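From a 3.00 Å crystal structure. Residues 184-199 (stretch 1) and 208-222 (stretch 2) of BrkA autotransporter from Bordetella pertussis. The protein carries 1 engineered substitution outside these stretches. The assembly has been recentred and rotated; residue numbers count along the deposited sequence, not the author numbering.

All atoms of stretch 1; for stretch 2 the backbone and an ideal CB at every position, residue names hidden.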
# COMPACT_ATOMS: atom_id res chain seq x y z
N ALA A 184 -13.19 -0.22 2.88
CA ALA A 184 -14.45 -0.86 3.25
C ALA A 184 -15.55 -0.44 2.28
O ALA A 184 -16.30 0.51 2.53
CB ALA A 184 -14.84 -0.52 4.69
N ASN A 185 -15.64 -1.14 1.15
CA ASN A 185 -16.80 -1.01 0.28
C ASN A 185 -18.04 -1.71 0.88
O ASN A 185 -17.91 -2.62 1.67
CB ASN A 185 -16.47 -1.56 -1.10
CG ASN A 185 -15.90 -2.98 -1.05
OD1 ASN A 185 -14.80 -3.23 -1.55
ND2 ASN A 185 -16.65 -3.91 -0.44
N THR A 186 -19.21 -1.24 0.48
CA THR A 186 -20.51 -1.66 1.02
C THR A 186 -21.54 -1.56 -0.11
O THR A 186 -21.82 -0.46 -0.58
CB THR A 186 -20.91 -0.77 2.25
OG1 THR A 186 -22.32 -0.83 2.47
CG2 THR A 186 -20.53 0.68 2.04
N ALA A 187 -22.11 -2.69 -0.53
CA ALA A 187 -22.87 -2.77 -1.81
C ALA A 187 -24.29 -3.39 -1.83
O ALA A 187 -24.48 -4.52 -1.37
CB ALA A 187 -22.00 -3.44 -2.89
N THR A 188 -25.24 -2.67 -2.41
CA THR A 188 -26.58 -3.19 -2.74
C THR A 188 -26.68 -3.87 -4.13
O THR A 188 -26.03 -3.45 -5.08
CB THR A 188 -27.66 -2.09 -2.61
OG1 THR A 188 -28.04 -1.98 -1.24
CG2 THR A 188 -28.89 -2.41 -3.44
N LEU A 189 -27.46 -4.95 -4.21
CA LEU A 189 -27.86 -5.60 -5.46
C LEU A 189 -29.34 -5.74 -5.52
O LEU A 189 -29.98 -6.06 -4.51
CB LEU A 189 -27.26 -7.00 -5.62
CG LEU A 189 -25.94 -7.12 -6.38
CD1 LEU A 189 -24.80 -6.44 -5.61
CD2 LEU A 189 -25.60 -8.58 -6.72
N GLY A 190 -29.88 -5.47 -6.72
CA GLY A 190 -31.25 -5.83 -7.12
C GLY A 190 -31.12 -6.93 -8.16
O GLY A 190 -30.16 -6.92 -8.95
N ARG A 191 -32.04 -7.89 -8.16
CA ARG A 191 -32.07 -8.88 -9.24
C ARG A 191 -33.46 -9.37 -9.70
O ARG A 191 -34.27 -9.87 -8.90
CB ARG A 191 -31.12 -10.03 -8.98
CG ARG A 191 -31.10 -11.09 -10.08
CD ARG A 191 -29.68 -11.44 -10.55
NE ARG A 191 -28.90 -12.31 -9.64
CZ ARG A 191 -28.23 -11.87 -8.58
NH1 ARG A 191 -28.25 -10.59 -8.25
NH2 ARG A 191 -27.53 -12.72 -7.83
N LEU A 192 -33.70 -9.20 -11.00
CA LEU A 192 -34.93 -9.57 -11.70
C LEU A 192 -34.65 -10.72 -12.64
O LEU A 192 -33.60 -10.76 -13.27
CB LEU A 192 -35.44 -8.39 -12.51
CG LEU A 192 -35.98 -7.19 -11.75
CD1 LEU A 192 -36.84 -6.40 -12.70
CD2 LEU A 192 -36.80 -7.59 -10.55
N GLY A 193 -35.61 -11.64 -12.75
CA GLY A 193 -35.45 -12.83 -13.56
C GLY A 193 -36.72 -13.64 -13.71
O GLY A 193 -37.70 -13.44 -12.97
N LEU A 194 -36.70 -14.56 -14.67
CA LEU A 194 -37.82 -15.45 -14.92
C LEU A 194 -37.31 -16.80 -15.39
O LEU A 194 -36.43 -16.86 -16.25
CB LEU A 194 -38.69 -14.84 -16.00
CG LEU A 194 -39.93 -15.59 -16.47
CD1 LEU A 194 -41.15 -15.26 -15.61
CD2 LEU A 194 -40.17 -15.22 -17.90
N ARG A 195 -37.84 -17.89 -14.83
CA ARG A 195 -37.58 -19.23 -15.40
C ARG A 195 -38.84 -19.91 -15.98
O ARG A 195 -39.94 -19.78 -15.45
CB ARG A 195 -36.79 -20.14 -14.43
CG ARG A 195 -37.45 -20.54 -13.11
CD ARG A 195 -36.39 -20.90 -12.00
NE ARG A 195 -36.12 -22.34 -11.81
CZ ARG A 195 -36.86 -23.16 -11.05
NH1 ARG A 195 -37.95 -22.70 -10.44
NH2 ARG A 195 -36.54 -24.44 -10.92
N PHE A 196 -38.66 -20.61 -17.10
CA PHE A 196 -39.70 -21.44 -17.67
C PHE A 196 -39.23 -22.86 -17.64
O PHE A 196 -38.16 -23.15 -18.15
CB PHE A 196 -39.94 -21.11 -19.13
CG PHE A 196 -40.69 -19.85 -19.36
CD1 PHE A 196 -41.90 -19.62 -18.70
CD2 PHE A 196 -40.20 -18.89 -20.25
CE1 PHE A 196 -42.60 -18.45 -18.92
CE2 PHE A 196 -40.89 -17.72 -20.47
CZ PHE A 196 -42.10 -17.49 -19.81
N GLY A 197 -40.03 -23.77 -17.10
CA GLY A 197 -39.68 -25.17 -17.21
C GLY A 197 -40.87 -26.08 -17.34
O GLY A 197 -42.02 -25.63 -17.41
N ARG A 198 -40.58 -27.38 -17.40
CA ARG A 198 -41.60 -28.42 -17.31
C ARG A 198 -41.27 -29.35 -16.14
O ARG A 198 -40.12 -29.78 -15.98
CB ARG A 198 -41.75 -29.18 -18.65
CG ARG A 198 -42.79 -30.31 -18.66
CD ARG A 198 -43.27 -30.59 -20.08
NE ARG A 198 -43.61 -31.99 -20.34
CZ ARG A 198 -42.76 -32.89 -20.84
NH1 ARG A 198 -41.50 -32.54 -21.13
NH2 ARG A 198 -43.16 -34.15 -21.05
N ARG A 199 -42.28 -29.61 -15.30
CA ARG A 199 -42.17 -30.61 -14.24
C ARG A 199 -42.43 -31.96 -14.91
O ARG A 199 -43.53 -32.20 -15.40
CB ARG A 199 -43.20 -30.34 -13.14
CG ARG A 199 -43.31 -31.44 -12.08
CD ARG A 199 -42.51 -31.12 -10.81
NE ARG A 199 -43.15 -30.10 -9.99
CZ ARG A 199 -42.52 -29.32 -9.10
NH1 ARG A 199 -41.21 -29.43 -8.90
NH2 ARG A 199 -43.20 -28.41 -8.40
N UNK A 208 -37.43 -35.19 -12.94
CA UNK A 208 -36.48 -34.30 -13.63
C UNK A 208 -37.27 -33.06 -13.95
O UNK A 208 -38.39 -33.14 -14.43
CB UNK A 208 -35.87 -34.93 -14.89
N UNK A 209 -36.68 -31.90 -13.67
CA UNK A 209 -37.37 -30.64 -13.87
C UNK A 209 -36.47 -29.57 -14.48
O UNK A 209 -36.01 -28.66 -13.76
CB UNK A 209 -37.94 -30.14 -12.54
N UNK A 210 -36.22 -29.65 -15.79
CA UNK A 210 -35.43 -28.65 -16.52
C UNK A 210 -36.15 -27.33 -16.60
O UNK A 210 -37.36 -27.28 -16.40
CB UNK A 210 -35.10 -29.14 -17.93
N UNK A 211 -35.39 -26.28 -16.85
CA UNK A 211 -35.91 -24.91 -17.07
C UNK A 211 -34.80 -24.13 -17.75
O UNK A 211 -33.61 -24.48 -17.61
CB UNK A 211 -36.34 -24.24 -15.77
N UNK A 212 -35.18 -23.09 -18.47
CA UNK A 212 -34.21 -22.11 -18.92
C UNK A 212 -34.52 -20.75 -18.25
O UNK A 212 -35.68 -20.48 -17.91
CB UNK A 212 -34.23 -21.99 -20.45
N UNK A 213 -33.50 -19.92 -18.03
CA UNK A 213 -33.61 -18.77 -17.12
C UNK A 213 -33.08 -17.49 -17.71
O UNK A 213 -31.95 -17.47 -18.20
CB UNK A 213 -32.87 -19.06 -15.81
N UNK A 214 -33.87 -16.42 -17.64
CA UNK A 214 -33.40 -15.10 -18.05
C UNK A 214 -33.39 -14.16 -16.87
O UNK A 214 -34.37 -14.08 -16.14
CB UNK A 214 -34.27 -14.53 -19.17
N UNK A 215 -32.28 -13.43 -16.73
CA UNK A 215 -32.12 -12.54 -15.58
C UNK A 215 -31.43 -11.22 -15.84
O UNK A 215 -30.55 -11.11 -16.69
CB UNK A 215 -31.34 -13.28 -14.49
N UNK A 216 -31.84 -10.21 -15.09
CA UNK A 216 -31.15 -8.95 -15.05
C UNK A 216 -30.63 -8.71 -13.64
O UNK A 216 -31.28 -9.09 -12.65
CB UNK A 216 -32.07 -7.81 -15.50
N UNK A 217 -29.45 -8.08 -13.53
CA UNK A 217 -28.96 -7.63 -12.24
C UNK A 217 -28.03 -6.43 -12.33
O UNK A 217 -27.27 -6.28 -13.29
CB UNK A 217 -28.24 -8.78 -11.54
N UNK A 218 -28.10 -5.58 -11.32
CA UNK A 218 -27.25 -4.41 -11.25
C UNK A 218 -26.71 -4.24 -9.85
O UNK A 218 -27.08 -4.98 -8.94
CB UNK A 218 -28.01 -3.16 -11.69
N UNK A 219 -25.85 -3.23 -9.67
CA UNK A 219 -25.19 -2.98 -8.40
C UNK A 219 -25.00 -1.51 -8.15
O UNK A 219 -24.23 -0.91 -8.87
CB UNK A 219 -23.84 -3.69 -8.35
N UNK A 220 -25.61 -0.93 -7.12
CA UNK A 220 -24.94 0.25 -6.57
C UNK A 220 -24.01 -0.14 -5.43
O UNK A 220 -24.43 -0.78 -4.46
CB UNK A 220 -25.97 1.27 -6.08
N UNK A 221 -22.74 0.22 -5.59
CA UNK A 221 -21.66 -0.04 -4.65
C UNK A 221 -21.07 1.29 -4.17
O UNK A 221 -20.46 2.01 -4.96
CB UNK A 221 -20.58 -0.91 -5.29
N UNK A 222 -21.25 1.61 -2.89
CA UNK A 222 -20.79 2.90 -2.34
C UNK A 222 -19.27 2.94 -2.12
O UNK A 222 -18.61 3.89 -2.55
CB UNK A 222 -21.50 3.18 -1.02

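Stretch 2 runs antiparallel to strand 186-198, so alternate positions share a face with Ala-187, Leu-189, Arg-191 and Arg-195 or with Thr-188, Leu-192, Leu-194 and Phe-196.

Position 208 points away from stretch 1 and is weakly constrained; it is Val-208. At 209 the CB points sideways, 4.1 Å from Arg-198 O, and the guanidinium groups of Arg-195 and Arg-199 favour a long polar or acidic chain. Gln-209 reaches between them: its OE1 lies 2.8 Å from Arg-199 NH1, over one guanidinium face, at an angle too poor for a hydrogen bond. Position 210, with phi -68°, admits many residues, proline included; Pro-210 accepts a weak bond from Arg-198 N to its O (3.4 Å).

At 211 the CB sits 3.8 Å from Gly-197 CA, where no side chain competes, and Arg-195 is beside it. An aromatic ring or an acid would suit. Tyr-211 lays its ring face against the guanidinium, a cation-pi contact with Arg-195 CZ 4.4 Å from the ring centroid.

Position 212 shares the Phe-196 face and tolerates almost anything; Ala-212 contributes mainly backbone, its N donating to Phe-196 O (3.0 Å). The CB at 213 lies 4.3 Å from Arg-195 CB, with bare Gly-193 nearby, so a long chain fits. Arg-213 packs its CG 3.7 Å from Arg-195 CB.

Position 214 lies on the Leu-194 face and suits apolar chains; it is Leu-214, paired with Leu-194 by two backbone hydrogen bonds. At 215 an ideal CB would be 3.6 Å from Leu-192 O, so a small residue is natural without being required. Gly-215 brings its CA to 3.9 Å from Gly-193 CA.

Beside Leu-192, position 216 invites a large apolar residue. Trp-216 meets it ring edge first, CE3 4.0 Å from Leu-192 CG.

At 217 the CB is only 3.2 Å from Arg-191 CD, and Gly-190 O is 3.7 Å from that CB: a compact hydroxyl residue fits. Thr-217 OG1 donates to Gly-190 O (2.6 Å) and accepts from Arg-191 NH1 (2.8 Å).

Position 218 adjoins side-chain-free Gly-190 and could be polar or apolar; Gln-218 donates a weak backbone bond. At 219, the CB 4.0 Å from Leu-189 CD1 favours an apolar or long chain; Glu-219 sets OE2 3.4 Å from that CD1.

Position 220 is permissive; the end of Phe-220 leads away. At 221 the CB lies 3.8 Å from Ala-187 CB, so an aliphatic stem suits; Lys-221 supplies one and salt-bridges Glu-219, NZ to OE1 3.2 Å. Position 222 is loosely constrained; Ser-222 N donates to Thr-186 O (3.2 Å).

Stretch 2 208-222: VQPYARLGWTQEFKS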
# COMPACT_ATOMS: atom_id res chain seq x y z
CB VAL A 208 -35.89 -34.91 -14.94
CG1 VAL A 208 -34.83 -34.00 -15.51
CG2 VAL A 208 -35.26 -36.23 -14.66
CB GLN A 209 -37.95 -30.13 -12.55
CG GLN A 209 -39.05 -29.11 -12.72
CD GLN A 209 -39.02 -28.05 -11.66
OE1 GLN A 209 -39.94 -27.95 -10.85
NE2 GLN A 209 -37.98 -27.23 -11.67
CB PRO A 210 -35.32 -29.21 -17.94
CG PRO A 210 -35.79 -30.60 -17.83
CD PRO A 210 -36.77 -30.66 -16.70
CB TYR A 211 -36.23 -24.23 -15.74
CG TYR A 211 -34.99 -24.09 -14.88
CD1 TYR A 211 -34.13 -23.01 -15.04
CD2 TYR A 211 -34.66 -25.06 -13.92
CE1 TYR A 211 -32.99 -22.91 -14.27
CE2 TYR A 211 -33.53 -24.95 -13.14
CZ TYR A 211 -32.71 -23.87 -13.32
OH TYR A 211 -31.58 -23.73 -12.57
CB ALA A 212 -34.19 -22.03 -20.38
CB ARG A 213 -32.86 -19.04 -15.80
CG ARG A 213 -33.55 -18.43 -14.55
CD ARG A 213 -32.68 -18.33 -13.31
NE ARG A 213 -31.61 -17.34 -13.51
CZ ARG A 213 -31.66 -16.06 -13.13
NH1 ARG A 213 -32.73 -15.58 -12.50
NH2 ARG A 213 -30.63 -15.26 -13.37
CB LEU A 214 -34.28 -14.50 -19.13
CG LEU A 214 -34.07 -13.00 -19.38
CD1 LEU A 214 -33.03 -12.73 -20.47
CD2 LEU A 214 -35.38 -12.38 -19.74
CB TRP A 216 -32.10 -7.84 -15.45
CG TRP A 216 -31.53 -6.46 -15.34
CD1 TRP A 216 -30.68 -5.84 -16.22
CD2 TRP A 216 -31.80 -5.51 -14.31
NE1 TRP A 216 -30.40 -4.56 -15.80
CE2 TRP A 216 -31.07 -4.33 -14.63
CE3 TRP A 216 -32.59 -5.53 -13.15
CZ2 TRP A 216 -31.11 -3.19 -13.83
CZ3 TRP A 216 -32.63 -4.39 -12.35
CH2 TRP A 216 -31.89 -3.24 -12.69
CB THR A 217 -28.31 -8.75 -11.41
OG1 THR A 217 -28.34 -8.40 -10.03
CG2 THR A 217 -26.88 -9.01 -11.84
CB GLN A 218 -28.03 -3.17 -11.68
CG GLN A 218 -29.25 -2.85 -10.79
CD GLN A 218 -29.65 -1.38 -10.82
OE1 GLN A 218 -29.87 -0.76 -9.77
NE2 GLN A 218 -29.74 -0.80 -12.03
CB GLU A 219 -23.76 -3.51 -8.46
CG GLU A 219 -23.58 -5.00 -8.46
CD GLU A 219 -22.27 -5.42 -7.82
OE1 GLU A 219 -21.42 -4.52 -7.54
OE2 GLU A 219 -22.09 -6.64 -7.61
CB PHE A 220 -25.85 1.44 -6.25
CG PHE A 220 -25.17 2.80 -6.50
CD1 PHE A 220 -24.95 3.27 -7.81
CD2 PHE A 220 -24.72 3.58 -5.42
CE1 PHE A 220 -24.31 4.51 -8.05
CE2 PHE A 220 -24.08 4.83 -5.66
CZ PHE A 220 -23.89 5.29 -6.98
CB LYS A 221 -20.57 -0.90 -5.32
CG LYS A 221 -19.18 -0.87 -4.65
CD LYS A 221 -18.30 -2.09 -4.98
CE LYS A 221 -17.80 -2.12 -6.43
NZ LYS A 221 -18.61 -3.05 -7.27
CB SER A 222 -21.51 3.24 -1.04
OG SER A 222 -22.89 3.49 -1.28
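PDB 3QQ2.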